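Local coordinates for flavin-dependent thymidylate synthase (Thermus thermophilus, PDB 6J61), which catalyses the FAD-dependent reductive methylation of dUMP to dTMP, taking the methyl group from methylenetetrahydrofolate and reducing power from NADPH, at the interface of chains A and B. Sequence-based numbering; all coordinates share one arbitrary frame. Chains: chain A/B, Flavin-dependent thymidylate synthase.

The interface of chains A and B. Residues chain A 21, 62, 65, 173; chain B 87, 171.
Bends at chi2 (-143°) and chi3 (67°) curl the side chain of B:Lys171 out of strand 165-173 and across to chain A, where its terminal amine meets the 3-10 helix 59-63. There B:Lys171 NZ donates a hydrogen bond to the backbone O of A:Glu62 at 3.2 Å, with a C=O...N angle of 151° and the donor slightly tilted from the carbonyl plane. The same glutamate is used a second time through its side chain, which runs extended beyond CG and offers its carboxylate to strand 87-90 of the partner. The hydroxyl OG of B:Ser87 donates to A:Glu62 OE2 at 2.7 Å, coming from above the carboxylate plane. An alanine in place of A:Glu62 would probably leave the B:Ser87 hydroxyl without its carboxylate acceptor, with little but a weak bond from B:Lys171 NZ to steady it. Beside the lysine's methylene chain, A:Val65 CG2 lies 3.9 Å from B:Lys171 CD. A:Asp173, like A:Glu62 a residue of the FAD pocket, has its OD2 4.3 Å from B:Lys171 NZ, too far for a salt bridge, though the carboxylate would probably favour a charged amine. In this homotetramer the patch, repeated across a two-fold axis, joins a ThyX-motif serine to FAD-pocket residues of its neighbour and probably helps to fix them. The A:Met21 methyl CE lies against B:Lys171 CG at 3.8 Å.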
loop_
_atom_site.group_PDB
_atom_site.type_symbol
_atom_site.label_atom_id
_atom_site.label_comp_id
_atom_site.label_asym_id
_atom_site.label_seq_id
_atom_site.Cartn_x
_atom_site.Cartn_y
_atom_site.Cartn_z
ATOM N N MET A 21 14.353 13.500 -4.044
ATOM C CA MET A 21 15.162 13.025 -2.927
ATOM C C MET A 21 16.080 11.893 -3.382
ATOM O O MET A 21 15.635 10.766 -3.607
ATOM C CB MET A 21 14.285 12.526 -1.768
ATOM C CG MET A 21 15.115 12.022 -0.596
ATOM S SD MET A 21 14.197 11.385 0.808
ATOM C CE MET A 21 13.757 9.843 0.181
ATOM N N GLU A 62 13.553 2.302 -4.022
ATOM C CA GLU A 62 12.476 3.029 -3.370
ATOM C C GLU A 62 13.035 4.163 -2.513
ATOM O O GLU A 62 12.262 4.976 -1.989
ATOM C CB GLU A 62 11.655 2.098 -2.488
ATOM C CG GLU A 62 10.451 1.499 -3.164
ATOM C CD GLU A 62 9.750 0.504 -2.266
ATOM O OE1 GLU A 62 10.220 -0.639 -2.173
ATOM O OE2 GLU A 62 8.739 0.868 -1.631
ATOM N N VAL A 65 12.984 9.462 -4.523
ATOM C CA VAL A 65 11.608 9.925 -4.727
ATOM C C VAL A 65 11.492 11.173 -5.598
ATOM O O VAL A 65 12.321 12.069 -5.534
ATOM C CB VAL A 65 10.908 10.203 -3.360
ATOM C CG1 VAL A 65 9.465 10.659 -3.572
ATOM C CG2 VAL A 65 10.931 8.953 -2.505
ATOM N N ASP A 173 8.020 7.072 -5.579
ATOM C CA ASP A 173 9.373 6.544 -5.512
ATOM C C ASP A 173 9.809 5.974 -6.857
ATOM O O ASP A 173 8.982 5.545 -7.657
ATOM C CB ASP A 173 9.467 5.480 -4.409
ATOM C CG ASP A 173 8.610 4.257 -4.688
ATOM O OD1 ASP A 173 9.006 3.427 -5.539
ATOM O OD2 ASP A 173 7.538 4.124 -4.051
ATOM N N SER B 87 9.431 2.060 3.153
ATOM C CA SER B 87 10.381 1.300 2.359
ATOM C C SER B 87 11.578 0.999 3.254
ATOM O O SER B 87 12.044 1.867 3.981
ATOM C CB SER B 87 10.827 2.113 1.151
ATOM O OG SER B 87 9.720 2.483 0.346
ATOM N N LYS B 171 12.703 4.579 4.909
ATOM C CA LYS B 171 12.147 5.754 4.278
ATOM C C LYS B 171 10.648 5.757 4.517
ATOM O O LYS B 171 10.004 4.721 4.394
ATOM C CB LYS B 171 12.416 5.726 2.782
ATOM C CG LYS B 171 12.005 7.012 2.063
ATOM C CD LYS B 171 11.419 6.717 0.684
ATOM C CE LYS B 171 10.079 5.978 0.791
ATOM N NZ LYS B 171 9.479 5.680 -0.543
#